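Local coordinates for protein PHOX (Pseudomonas fluorescens, PDB 4A9V) that hydrolyses phosphate monoesters as an alkaline phosphatase, using a complex iron-calcium cofactor held in a beta-propeller protein, at residues 59-64 and 113-118; 96-101 and 107-112; 171-176 and 231-236; 198-203 and 241-246. All coordinates share one frame; numbering follows the deposited sequence.

Interaction 1 of 4, residues 59-64 and 113-118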
loop_
_atom_site.group_PDB
_atom_site.type_symbol
_atom_site.label_atom_id
_atom_site.label_comp_id
_atom_site.label_asym_id
_atom_site.label_seq_id
_atom_site.Cartn_x
_atom_site.Cartn_y
_atom_site.Cartn_z
ATOM N N ALA A 59 21.572 -13.606 -6.049
ATOM C CA ALA A 59 20.444 -14.314 -6.637
ATOM C C ALA A 59 19.125 -13.616 -6.331
ATOM O O ALA A 59 18.278 -13.476 -7.201
ATOM C CB ALA A 59 20.404 -15.755 -6.157
ATOM N N GLN A 60 18.950 -13.161 -5.095
ATOM C CA GLN A 60 17.695 -12.531 -4.719
ATOM C C GLN A 60 17.483 -11.221 -5.484
ATOM O O GLN A 60 16.343 -10.865 -5.786
ATOM C CB GLN A 60 17.630 -12.298 -3.209
ATOM C CG GLN A 60 16.327 -11.663 -2.735
ATOM C CD GLN A 60 15.108 -12.531 -2.977
ATOM O OE1 GLN A 60 14.852 -13.491 -2.257
ATOM N NE2 GLN A 60 14.344 -12.189 -3.998
ATOM N N GLU A 61 18.577 -10.576 -5.891
ATOM C CA GLU A 61 18.489 -9.360 -6.700
ATOM C C GLU A 61 17.956 -9.603 -8.107
ATOM O O GLU A 61 17.586 -8.645 -8.784
ATOM C CB GLU A 61 19.846 -8.648 -6.762
ATOM C CG GLU A 61 20.240 -8.041 -5.419
ATOM C CD GLU A 61 21.655 -7.485 -5.361
ATOM O OE1 GLU A 61 22.478 -7.776 -6.252
ATOM O OE2 GLU A 61 22.011 -6.911 -4.309
ATOM N N VAL A 62 17.887 -10.866 -8.533
ATOM C CA VAL A 62 17.336 -11.221 -9.843
ATOM C C VAL A 62 16.175 -12.216 -9.723
ATOM O O VAL A 62 15.788 -12.857 -10.700
ATOM C CB VAL A 62 18.416 -11.773 -10.810
ATOM C CG1 VAL A 62 19.424 -10.684 -11.145
ATOM C CG2 VAL A 62 19.107 -13.003 -10.241
ATOM N N GLN A 63 15.587 -12.280 -8.531
ATOM C CA GLN A 63 14.423 -13.117 -8.259
ATOM C C GLN A 63 13.277 -12.242 -7.768
ATOM O O GLN A 63 13.492 -11.197 -7.161
ATOM C CB GLN A 63 14.751 -14.161 -7.182
ATOM C CG GLN A 63 15.701 -15.245 -7.663
ATOM C CD GLN A 63 16.354 -16.015 -6.531
ATOM O OE1 GLN A 63 16.504 -15.517 -5.403
ATOM N NE2 GLN A 63 16.831 -17.208 -6.848
ATOM N N PHE A 64 12.056 -12.684 -8.041
ATOM C CA PHE A 64 10.871 -12.044 -7.499
ATOM C C PHE A 64 11.064 -11.816 -5.998
ATOM O O PHE A 64 11.515 -12.702 -5.275
ATOM C CB PHE A 64 9.644 -12.922 -7.757
ATOM C CG PHE A 64 8.335 -12.211 -7.579
ATOM C CD1 PHE A 64 7.900 -11.298 -8.527
ATOM C CD2 PHE A 64 7.511 -12.511 -6.513
ATOM C CE1 PHE A 64 6.674 -10.681 -8.399
ATOM C CE2 PHE A 64 6.281 -11.894 -6.373
ATOM C CZ PHE A 64 5.865 -10.971 -7.315
ATOM N N ALA A 113 18.457 -9.126 2.454
ATOM C CA ALA A 113 17.175 -8.564 2.900
ATOM C C ALA A 113 16.770 -7.379 2.028
ATOM O O ALA A 113 15.625 -7.291 1.593
ATOM C CB ALA A 113 17.250 -8.161 4.370
ATOM N N LEU A 114 17.700 -6.473 1.763
ATOM C CA LEU A 114 17.401 -5.331 0.903
ATOM C C LEU A 114 17.011 -5.781 -0.511
ATOM O O LEU A 114 16.147 -5.173 -1.153
ATOM C CB LEU A 114 18.615 -4.401 0.847
ATOM C CG LEU A 114 18.723 -3.457 2.046
ATOM C CD1 LEU A 114 20.156 -2.999 2.247
ATOM C CD2 LEU A 114 17.811 -2.256 1.884
ATOM N N ALA A 115 17.591 -6.895 -0.956
ATOM C CA ALA A 115 17.295 -7.457 -2.267
ATOM C C ALA A 115 15.852 -7.943 -2.369
ATOM O O ALA A 115 15.297 -8.029 -3.462
ATOM C CB ALA A 115 18.251 -8.595 -2.568
ATOM N N CYS A 116 15.282 -8.350 -1.239
ATOM C CA CYS A 116 13.911 -8.840 -1.199
ATOM C C CYS A 116 12.869 -7.759 -1.417
ATOM O O CYS A 116 11.707 -8.091 -1.623
ATOM C CB CYS A 116 13.626 -9.474 0.158
ATOM S SG CYS A 116 14.374 -11.087 0.450
ATOM N N GLU A 117 13.233 -6.507 -1.146
ATOM C CA GLU A 117 12.271 -5.413 -1.104
ATOM C C GLU A 117 12.399 -4.561 -2.354
ATOM O O GLU A 117 13.401 -4.630 -3.060
ATOM C CB GLU A 117 12.493 -4.572 0.152
ATOM C CG GLU A 117 12.470 -5.432 1.412
ATOM C CD GLU A 117 12.495 -4.680 2.724
ATOM O OE1 GLU A 117 12.317 -3.452 2.758
ATOM O OE2 GLU A 117 12.739 -5.360 3.748
ATOM N N GLY A 118 11.368 -3.770 -2.622
ATOM C CA GLY A 118 11.360 -2.891 -3.783
ATOM C C GLY A 118 10.183 -3.212 -4.677
ATOM O O GLY A 118 9.041 -3.282 -4.211
#
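Ala115 presents its methyl group between Gln60 and Glu61, with CB 3.5 Å from Glu61 CG and 3.6 Å from Gln60 CG. Here helix 57-60 and the type I beta turn from Gln60 to Gln63 meet helix 107-115, which is inserted between the second and third strands of a four-stranded antiparallel sheet in this beta-propeller. The backbones draw close: the CA atoms of Glu61 and Ala115 are 5.0 Å apart, so a side chain as small as alanine suits the place.

The van der Waals contact continues at Cys116, whose SG sits over the flat amide of Gln60, 3.8 Å from Gln60 CD. The amide lies there because CG of Gln60 stands opposite the backbone N (chi1 -179°) and the chain then bends at chi2, laying it alongside the other segment.

Polar groups are satisfied mostly away from this interface. Trp38 NE1 bonds to Gln60 OE1, while the Glu61 carboxylate extends past Ala115 to a salt bridge with Arg111. The backbone oxygens Ala115 O and Gln63 O both accept from Arg142 NH1, so one arginine of strand 130-144 links the two segments. Glutamine suits position 60 because its amide can accept and donate at once: as OE1 receives Trp38, NE2 gives a hydrogen to Phe64 O at 3.1 Å, approaching from above that carbonyl's plane.

Interaction 2 of 4, residues 96-101 and 107-112. With EDO (1,2-ethanediol), chain J.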
loop_
_atom_site.group_PDB
_atom_site.type_symbol
_atom_site.label_atom_id
_atom_site.label_comp_id
_atom_site.label_asym_id
_atom_site.label_seq_id
_atom_site.Cartn_x
_atom_site.Cartn_y
_atom_site.Cartn_z
ATOM N N TYR A 96 12.288 -17.451 7.220
ATOM C CA TYR A 96 12.342 -18.173 5.951
ATOM C C TYR A 96 13.487 -17.707 5.051
ATOM O O TYR A 96 13.914 -18.443 4.169
ATOM C CB TYR A 96 11.005 -18.077 5.213
ATOM C CG TYR A 96 9.832 -18.565 6.027
ATOM C CD1 TYR A 96 9.834 -19.830 6.591
ATOM C CD2 TYR A 96 8.708 -17.773 6.208
ATOM C CE1 TYR A 96 8.767 -20.278 7.339
ATOM C CE2 TYR A 96 7.625 -18.222 6.940
ATOM C CZ TYR A 96 7.673 -19.468 7.523
ATOM O OH TYR A 96 6.634 -19.927 8.297
ATOM N N LEU A 97 13.959 -16.481 5.228
ATOM C CA LEU A 97 14.912 -15.898 4.294
ATOM C C LEU A 97 16.291 -16.557 4.409
ATOM O O LEU A 97 16.965 -16.781 3.406
ATOM C CB LEU A 97 15.027 -14.390 4.525
ATOM C CG LEU A 97 16.007 -13.657 3.604
ATOM C CD1 LEU A 97 15.614 -13.813 2.140
ATOM C CD2 LEU A 97 16.104 -12.189 3.986
ATOM N N TYR A 98 16.729 -16.779 5.647
ATOM C CA TYR A 98 18.073 -17.276 5.937
ATOM C C TYR A 98 17.987 -18.724 6.413
ATOM O O TYR A 98 17.042 -19.084 7.107
ATOM C CB TYR A 98 18.723 -16.436 7.041
ATOM C CG TYR A 98 18.732 -14.949 6.769
ATOM C CD1 TYR A 98 19.417 -14.419 5.682
ATOM C CD2 TYR A 98 18.060 -14.073 7.609
ATOM C CE1 TYR A 98 19.485 -13.051 5.477
ATOM C CE2 TYR A 98 18.140 -12.703 7.432
ATOM C CZ TYR A 98 18.824 -12.198 6.350
ATOM O OH TYR A 98 18.835 -10.827 6.165
ATOM N N PRO A 99 19.054 -19.509 6.206
ATOM C CA PRO A 99 19.021 -20.874 6.746
ATOM C C PRO A 99 18.925 -20.881 8.266
ATOM O O PRO A 99 18.285 -21.760 8.841
ATOM C CB PRO A 99 20.350 -21.484 6.291
ATOM C CG PRO A 99 20.867 -20.595 5.222
ATOM C CD PRO A 99 20.285 -19.230 5.451
ATOM N N HIS A 100 19.561 -19.900 8.899
ATOM C CA HIS A 100 19.571 -19.799 10.352
ATOM C C HIS A 100 18.257 -19.306 10.910
ATOM O O HIS A 100 18.003 -19.452 12.108
ATOM C CB HIS A 100 20.728 -18.913 10.830
ATOM C CG HIS A 100 20.767 -17.544 10.191
ATOM N ND1 HIS A 100 19.896 -16.567 10.520
ATOM C CD2 HIS A 100 21.687 -16.969 9.316
ATOM C CE1 HIS A 100 20.244 -15.430 9.891
ATOM N NE2 HIS A 100 21.317 -15.685 9.126
ATOM N N GLY A 101 17.417 -18.706 10.065
ATOM C CA GLY A 101 16.075 -18.309 10.473
ATOM C C GLY A 101 15.997 -17.138 11.440
ATOM O O GLY A 101 14.938 -16.886 12.009
ATOM N N ALA A 107 27.078 -8.395 6.477
ATOM C CA ALA A 107 26.764 -7.488 5.382
ATOM C C ALA A 107 26.020 -8.188 4.250
ATOM O O ALA A 107 25.069 -7.637 3.701
ATOM C CB ALA A 107 28.032 -6.838 4.854
ATOM N N GLU A 108 26.421 -9.413 3.929
ATOM C CA GLU A 108 25.741 -10.166 2.883
ATOM C C GLU A 108 24.300 -10.488 3.263
ATOM O O GLU A 108 23.402 -10.370 2.431
ATOM C CB GLU A 108 26.515 -11.437 2.527
ATOM C CG GLU A 108 27.541 -11.230 1.415
ATOM C CD GLU A 108 26.901 -10.886 0.075
ATOM O OE1 GLU A 108 26.083 -11.695 -0.415
ATOM O OE2 GLU A 108 27.289 -9.863 -0.546
ATOM N N ASP A 109 24.049 -10.805 4.533
ATOM C CA ASP A 109 22.663 -11.028 4.967
ATOM C C ASP A 109 21.822 -9.757 4.799
ATOM O O ASP A 109 20.656 -9.823 4.408
ATOM C CB ASP A 109 22.590 -11.480 6.428
ATOM C CG ASP A 109 22.867 -12.967 6.626
ATOM O OD1 ASP A 109 23.167 -13.687 5.644
ATOM O OD2 ASP A 109 22.821 -13.396 7.803
ATOM N N VAL A 110 22.392 -8.604 5.134
ATOM C CA VAL A 110 21.662 -7.338 4.995
ATOM C C VAL A 110 21.402 -6.992 3.525
ATOM O O VAL A 110 20.282 -6.641 3.151
ATOM C CB VAL A 110 22.412 -6.188 5.691
ATOM C CG1 VAL A 110 21.759 -4.855 5.356
ATOM C CG2 VAL A 110 22.433 -6.417 7.195
ATOM N N ARG A 111 22.402 -7.212 2.677
ATOM C CA ARG A 111 22.207 -7.072 1.237
ATOM C C ARG A 111 21.086 -7.977 0.728
ATOM O O ARG A 111 20.269 -7.577 -0.102
ATOM C CB ARG A 111 23.507 -7.402 0.516
ATOM C CG ARG A 111 23.427 -7.231 -0.986
ATOM C CD ARG A 111 24.667 -7.776 -1.657
ATOM N NE ARG A 111 24.466 -7.893 -3.094
ATOM C CZ ARG A 111 25.336 -8.457 -3.921
ATOM N NH1 ARG A 111 26.456 -8.986 -3.451
ATOM N NH2 ARG A 111 25.082 -8.502 -5.221
ATOM N N LYS A 112 21.013 -9.193 1.257
ATOM C CA LYS A 112 19.997 -10.152 0.844
ATOM C C LYS A 112 18.589 -9.702 1.260
ATOM O O LYS A 112 17.640 -9.844 0.495
ATOM C CB LYS A 112 20.323 -11.517 1.440
ATOM C CG LYS A 112 19.380 -12.636 1.065
ATOM C CD LYS A 112 19.958 -13.974 1.486
ATOM C CE LYS A 112 18.902 -15.055 1.512
ATOM N NZ LYS A 112 19.480 -16.389 1.835
HETATM C C1 EDO J . 14.800 -23.082 7.003
HETATM O O1 EDO J . 14.482 -23.229 5.614
HETATM C C2 EDO J . 14.966 -21.601 7.347
HETATM O O2 EDO J . 15.132 -20.848 6.133
#
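Asp109 OD2 is gripped by His100 NE2, at 3.0 Å in a nearly straight bond (163°), and by the backbone N of Gln105. This His-carboxylate hydrogen bond fastens the type I turn Tyr98-Gly101, which follows helix 94-97, to the first turns of helix 107-115 in an insertion of the propeller sheet. The histidine donates in its own ring plane but meets OD2 from above the carboxylate plane.

Tyr98 is both stacked and hydrogen-bonded. The Asp109 carboxylate stacks over one ring face, the planes 28° apart, and Leu97 CD2 lies over the opposite face, each offset toward the edge of the ring. The Tyr98 hydroxyl donates to Asp109 O at 2.7 Å from above the carbonyl plane. A phenylalanine here would probably keep much of the stacking but leave Asp109 O without this donor and the ring less firmly tied to the helix.

Lys112 suits its buried site by being long: fully extended, it runs alongside Leu97 in the opposite direction, with CE 3.6 Å from Leu97 CD1. Its NZ donates to Leu97 O at 3.0 Å and to Gly55 O. A 1,2-ethanediol, probably from the crystallisation liquor, donates from O2 to Tyr98 O at 2.8 Å.

Interaction 3 of 4, residues 171-176 and 231-236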
loop_
_atom_site.group_PDB
_atom_site.type_symbol
_atom_site.label_atom_id
_atom_site.label_comp_id
_atom_site.label_asym_id
_atom_site.label_seq_id
_atom_site.Cartn_x
_atom_site.Cartn_y
_atom_site.Cartn_z
ATOM N N LYS A 171 20.771 11.683 -5.518
ATOM C CA LYS A 171 20.962 10.280 -5.853
ATOM C C LYS A 171 20.857 9.432 -4.602
ATOM O O LYS A 171 21.670 9.560 -3.698
ATOM C CB LYS A 171 22.329 10.072 -6.503
ATOM C CG LYS A 171 22.453 10.720 -7.870
ATOM C CD LYS A 171 23.797 10.407 -8.503
ATOM C CE LYS A 171 23.907 10.994 -9.899
ATOM N NZ LYS A 171 25.167 10.560 -10.561
ATOM N N VAL A 172 19.971 8.451 -4.631
ATOM C CA VAL A 172 19.693 7.662 -3.447
ATOM C C VAL A 172 19.744 6.181 -3.800
ATOM O O VAL A 172 19.348 5.782 -4.890
ATOM C CB VAL A 172 18.329 8.055 -2.825
ATOM C CG1 VAL A 172 17.209 7.983 -3.847
ATOM C CG2 VAL A 172 18.008 7.213 -1.593
ATOM N N LEU A 173 20.256 5.378 -2.876
ATOM C CA LEU A 173 20.217 3.932 -3.017
ATOM C C LEU A 173 18.909 3.393 -2.463
ATOM O O LEU A 173 18.614 3.498 -1.268
ATOM C CB LEU A 173 21.393 3.276 -2.308
ATOM C CG LEU A 173 22.774 3.627 -2.857
ATOM C CD1 LEU A 173 23.835 2.844 -2.110
ATOM C CD2 LEU A 173 22.859 3.373 -4.354
ATOM N N GLY A 174 18.145 2.776 -3.348
ATOM C CA GLY A 174 17.059 1.911 -2.935
ATOM C C GLY A 174 15.709 2.567 -2.800
ATOM O O GLY A 174 15.583 3.761 -2.499
ATOM N N THR A 175 14.698 1.738 -3.022
ATOM C CA THR A 175 13.382 1.905 -2.456
ATOM C C THR A 175 13.049 0.594 -1.755
ATOM O O THR A 175 13.446 -0.480 -2.223
ATOM C CB THR A 175 12.362 2.259 -3.566
ATOM O OG1 THR A 175 11.086 2.532 -2.997
ATOM C CG2 THR A 175 12.219 1.151 -4.593
ATOM N N PHE A 176 12.531 0.699 -0.536
ATOM C CA PHE A 176 12.266 -0.471 0.282
ATOM C C PHE A 176 11.055 -0.190 1.171
ATOM O O PHE A 176 10.520 0.918 1.158
ATOM C CB PHE A 176 13.515 -0.895 1.092
ATOM C CG PHE A 176 14.152 0.219 1.895
ATOM C CD1 PHE A 176 13.627 0.593 3.126
ATOM C CD2 PHE A 176 15.293 0.861 1.447
ATOM C CE1 PHE A 176 14.190 1.625 3.855
ATOM C CE2 PHE A 176 15.884 1.867 2.192
ATOM C CZ PHE A 176 15.307 2.276 3.376
ATOM N N ASP A 231 25.395 -2.614 7.908
ATOM C CA ASP A 231 25.369 -1.639 6.812
ATOM C C ASP A 231 25.202 -0.235 7.386
ATOM O O ASP A 231 24.131 0.116 7.874
ATOM C CB ASP A 231 24.249 -1.955 5.815
ATOM C CG ASP A 231 24.294 -1.067 4.591
ATOM O OD1 ASP A 231 24.904 0.023 4.674
ATOM O OD2 ASP A 231 23.654 -1.409 3.571
ATOM N N PRO A 232 26.295 0.546 7.413
ATOM C CA PRO A 232 26.254 1.821 8.123
ATOM C C PRO A 232 25.355 2.872 7.482
ATOM O O PRO A 232 25.069 3.888 8.115
ATOM C CB PRO A 232 27.709 2.293 8.101
ATOM C CG PRO A 232 28.355 1.544 6.991
ATOM C CD PRO A 232 27.644 0.226 6.923
ATOM N N ARG A 233 24.849 2.605 6.278
ATOM C CA ARG A 233 23.884 3.502 5.660
ATOM C C ARG A 233 22.648 3.672 6.551
ATOM O O ARG A 233 21.985 4.703 6.513
ATOM C CB ARG A 233 23.493 2.975 4.278
ATOM C CG ARG A 233 22.579 3.904 3.496
ATOM C CD ARG A 233 22.577 3.607 2.006
ATOM N NE ARG A 233 21.975 2.318 1.682
ATOM C CZ ARG A 233 20.780 2.180 1.118
ATOM N NH1 ARG A 233 19.894 3.165 1.185
ATOM N NH2 ARG A 233 20.462 1.046 0.512
ATOM N N PHE A 234 22.358 2.645 7.340
ATOM C CA PHE A 234 21.178 2.602 8.194
ATOM C C PHE A 234 21.471 2.968 9.651
ATOM O O PHE A 234 20.577 2.900 10.504
ATOM C CB PHE A 234 20.548 1.210 8.105
ATOM C CG PHE A 234 20.020 0.887 6.731
ATOM C CD1 PHE A 234 18.818 1.411 6.301
ATOM C CD2 PHE A 234 20.828 0.269 5.793
ATOM C CE1 PHE A 234 18.412 1.274 4.987
ATOM C CE2 PHE A 234 20.429 0.126 4.473
ATOM C CZ PHE A 234 19.227 0.651 4.067
ATOM N N ASP A 235 22.724 3.345 9.926
ATOM C CA ASP A 235 23.160 3.752 11.261
ATOM C C ASP A 235 23.049 5.263 11.408
ATOM O O ASP A 235 23.828 6.020 10.817
ATOM C CB ASP A 235 24.602 3.298 11.473
ATOM C CG ASP A 235 25.141 3.644 12.853
ATOM O OD1 ASP A 235 24.425 4.298 13.649
ATOM O OD2 ASP A 235 26.277 3.218 13.144
ATOM N N MET A 236 22.044 5.693 12.166
ATOM C CA MET A 236 21.757 7.113 12.349
ATOM C C MET A 236 22.865 7.889 13.057
ATOM O O MET A 236 22.889 9.117 12.979
ATOM C CB MET A 236 20.449 7.287 13.119
ATOM C CG MET A 236 19.229 6.796 12.366
ATOM S SD MET A 236 18.775 7.913 11.026
ATOM C CE MET A 236 18.235 9.360 11.931
#
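Leu173 and Arg233 meet face on: Leu173 CB lies over the centre of the Arg233 guanidinium, 3.6 Å from Arg233 CZ, and Phe234 CZ lies over the centre of the opposite face. The planar group is thus sandwiched between hydrocarbon surfaces, which an arginine tolerates well because its hydrogens point outward in the plane. Arg233 NH1 also comes within 2.8 Å of Leu173 O, though the bend at the hydrogen makes this bond weak. A turn in the arginine chain at chi3 (67°) swings the guanidinium against the strand.

The same phenylalanine, Phe234, also turns its edge to the face of Phe176 in an offset edge-to-face pair, the centroids 5.6 Å apart and the planes at 65°. The nearest carbons are Phe234 CE1 and Phe176 CZ, at 3.6 Å.

These contacts join an outer strand of a six-stranded mixed sheet, strand 171-173, to the long excursion between strands 189-193 and 249-252. The excursion presents Arg233 and Phe234 from a 3-10 segment opened by an Asx turn: Asp231 OD1 accepts from Arg233 N at 3.0 Å, and Phe234 N bonds to Asp231 O at 3.1 Å. Gly174 has backbone angles that call for glycine, and a CB there would point toward Arg233.

Farther out, Leu114 of helix 107-115 packs on both phenylalanines. The guanidinium is fixed by more polar partners, with NH2 donating to Gly145 O and Asn146 OD1 and NH1 forming a salt bridge with Glu242 OE2.

Interaction 4 of 4, residues 198-203 and 241-246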
loop_
_atom_site.group_PDB
_atom_site.type_symbol
_atom_site.label_atom_id
_atom_site.label_comp_id
_atom_site.label_asym_id
_atom_site.label_seq_id
_atom_site.Cartn_x
_atom_site.Cartn_y
_atom_site.Cartn_z
ATOM N N ASP A 198 11.465 1.742 10.160
ATOM C CA ASP A 198 11.740 0.485 10.867
ATOM C C ASP A 198 13.166 0.010 10.614
ATOM O O ASP A 198 13.728 -0.738 11.417
ATOM C CB ASP A 198 10.785 -0.612 10.392
ATOM C CG ASP A 198 9.350 -0.391 10.830
ATOM O OD1 ASP A 198 9.047 0.643 11.465
ATOM O OD2 ASP A 198 8.518 -1.274 10.528
ATOM N N CYS A 199 13.692 0.351 9.441
ATOM C CA CYS A 199 14.949 -0.198 8.942
ATOM C C CYS A 199 16.175 0.508 9.499
ATOM O O CYS A 199 17.293 0.074 9.250
ATOM C CB CYS A 199 14.963 -0.114 7.420
ATOM S SG CYS A 199 13.653 -1.063 6.637
ATOM N N PHE A 200 15.965 1.628 10.187
ATOM C CA PHE A 200 17.067 2.433 10.702
ATOM C C PHE A 200 17.270 2.178 12.187
ATOM O O PHE A 200 16.340 1.837 12.907
ATOM C CB PHE A 200 16.784 3.913 10.451
ATOM C CG PHE A 200 16.825 4.291 8.996
ATOM C CD1 PHE A 200 15.743 4.037 8.164
ATOM C CD2 PHE A 200 17.978 4.824 8.438
ATOM C CE1 PHE A 200 15.818 4.301 6.811
ATOM C CE2 PHE A 200 18.060 5.091 7.084
ATOM C CZ PHE A 200 16.981 4.813 6.266
ATOM N N GLY A 201 18.514 2.288 12.622
ATOM C CA GLY A 201 18.831 2.221 14.040
ATOM C C GLY A 201 20.043 3.076 14.315
ATOM O O GLY A 201 20.376 3.943 13.513
ATOM N N SER A 202 20.712 2.836 15.434
ATOM C CA SER A 202 21.947 3.528 15.709
ATOM C C SER A 202 22.881 2.621 16.481
ATOM O O SER A 202 22.441 1.823 17.314
ATOM C CB SER A 202 21.691 4.802 16.513
ATOM O OG SER A 202 22.919 5.444 16.808
ATOM N N SER A 203 24.174 2.766 16.218
ATOM C CA SER A 203 25.191 2.102 17.016
ATOM C C SER A 203 25.283 2.685 18.424
ATOM O O SER A 203 25.896 2.086 19.295
ATOM C CB SER A 203 26.546 2.172 16.314
ATOM O OG SER A 203 26.833 3.474 15.841
ATOM N N ASN A 241 20.922 11.819 7.799
ATOM C CA ASN A 241 20.096 12.347 6.717
ATOM C C ASN A 241 19.609 11.265 5.773
ATOM O O ASN A 241 18.698 11.515 4.979
ATOM C CB ASN A 241 20.810 13.426 5.911
ATOM C CG ASN A 241 20.910 14.745 6.650
ATOM O OD1 ASN A 241 20.331 14.928 7.723
ATOM N ND2 ASN A 241 21.597 15.695 6.042
ATOM N N GLU A 242 20.133 10.047 5.887
ATOM C CA GLU A 242 19.573 8.956 5.093
ATOM C C GLU A 242 18.100 8.736 5.424
ATOM O O GLU A 242 17.324 8.376 4.544
ATOM C CB GLU A 242 20.370 7.660 5.262
ATOM C CG GLU A 242 19.954 6.545 4.305
ATOM C CD GLU A 242 20.301 6.800 2.850
ATOM O OE1 GLU A 242 20.985 7.802 2.553
ATOM O OE2 GLU A 242 19.884 5.982 1.992
ATOM N N LEU A 243 17.693 9.017 6.663
ATOM C CA LEU A 243 16.280 8.902 7.038
ATOM C C LEU A 243 15.384 9.783 6.165
ATOM O O LEU A 243 14.197 9.499 6.002
ATOM C CB LEU A 243 16.112 9.275 8.515
ATOM C CG LEU A 243 14.818 8.786 9.172
ATOM C CD1 LEU A 243 14.862 7.283 9.396
ATOM C CD2 LEU A 243 14.548 9.516 10.477
ATOM N N ASN A 244 15.925 10.894 5.672
ATOM C CA ASN A 244 15.137 11.847 4.899
ATOM C C ASN A 244 14.967 11.446 3.441
ATOM O O ASN A 244 14.122 12.002 2.740
ATOM C CB ASN A 244 15.764 13.234 4.968
ATOM C CG ASN A 244 15.803 13.778 6.369
ATOM O OD1 ASN A 244 14.940 13.470 7.185
ATOM N ND2 ASN A 244 16.821 14.573 6.666
ATOM N N ARG A 245 15.762 10.479 2.993
ATOM C CA ARG A 245 15.827 10.097 1.588
ATOM C C ARG A 245 14.928 8.888 1.287
ATOM O O ARG A 245 14.940 8.359 0.173
ATOM C CB ARG A 245 17.282 9.847 1.197
ATOM C CG ARG A 245 18.089 11.145 1.160
ATOM C CD ARG A 245 19.516 11.004 1.653
ATOM N NE ARG A 245 20.287 10.015 0.903
ATOM C CZ ARG A 245 20.853 10.246 -0.273
ATOM N NH1 ARG A 245 20.766 11.441 -0.838
ATOM N NH2 ARG A 245 21.511 9.274 -0.888
ATOM N N HIS A 246 14.060 8.572 2.246
ATOM C CA HIS A 246 13.060 7.517 2.146
ATOM C C HIS A 246 11.790 8.001 2.799
ATOM O O HIS A 246 11.790 8.997 3.535
ATOM C CB HIS A 246 13.572 6.238 2.812
ATOM C CG HIS A 246 14.878 5.763 2.250
ATOM N ND1 HIS A 246 14.956 5.070 1.088
ATOM C CD2 HIS A 246 16.181 6.075 2.615
ATOM C CE1 HIS A 246 16.254 4.919 0.759
ATOM N NE2 HIS A 246 17.001 5.544 1.683
#
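Phe200 fills the tight part of this contact, inserting its ring among Leu243, Glu242 and His246. Leu243 CD1 presses on the ring face in a CH-pi contact, 3.8 Å from the ring centroid and 24° off the normal. At the rim, near the ring plane, Glu242 CG is 3.7 Å from Phe200 CE2, its chain crossing the phenylalanine at about a right angle. His246 sits slightly farther off, with CD2 3.9 Å from Phe200 CZ. A large flat ring suits this place, offering a face to a methyl and an edge to two side chains. Were Phe200 reduced to an alanine, a gap is likely to open beside Leu243 CD1 and the Glu242 methylenes to lose the apolar surface they rest on.

Both segments carry 3-10 turns and belong to the connection between strands 189-193 and 249-252 of the mixed sheet, so the contact folds the beginning of that excursion onto its end. With CG of Glu242 opposite the backbone N (chi1 -172°) the methylene meets the ring, and the bend at chi2 (69°) turns the carboxylate back into its own segment, where OE1 receives Arg245 NE at 2.8 Å in a salt bridge and OE2 receives His246 NE2 at 2.9 Å. Both donors come from above the carboxylate plane. OE2 also forms a salt bridge with Arg233 NH1.

The touching residues are all buried, and exposure rises only toward the segment ends, at Asp198, Ser203 and Asn241, outside the contact. Ser203 OG bonds to Asp235 OD2, and Gly201 is bound through its backbone to Phe234 and Met236.

From the N terminus, residues 59-64 begin the loop that interaction 1 closes at 113-118. That loop holds strands 68-76 and 82-89 and, nested within it, the much shorter one closed by interaction 2, with which it shares helix 107-115. The Glu61-Arg111 salt bridge joins the two contacts. Later, interactions 3 and 4 cross: 171-176 opens first, 198-203 second, then 231-236 and 241-246 close them in the same order. Their centres are about 7 Å apart, and together they tie an outer strand of the mixed sheet to both ends of the excursion between strands 189-193 and 249-252. Packing of Glu117 against Phe176 connects interaction 1 to interaction 3.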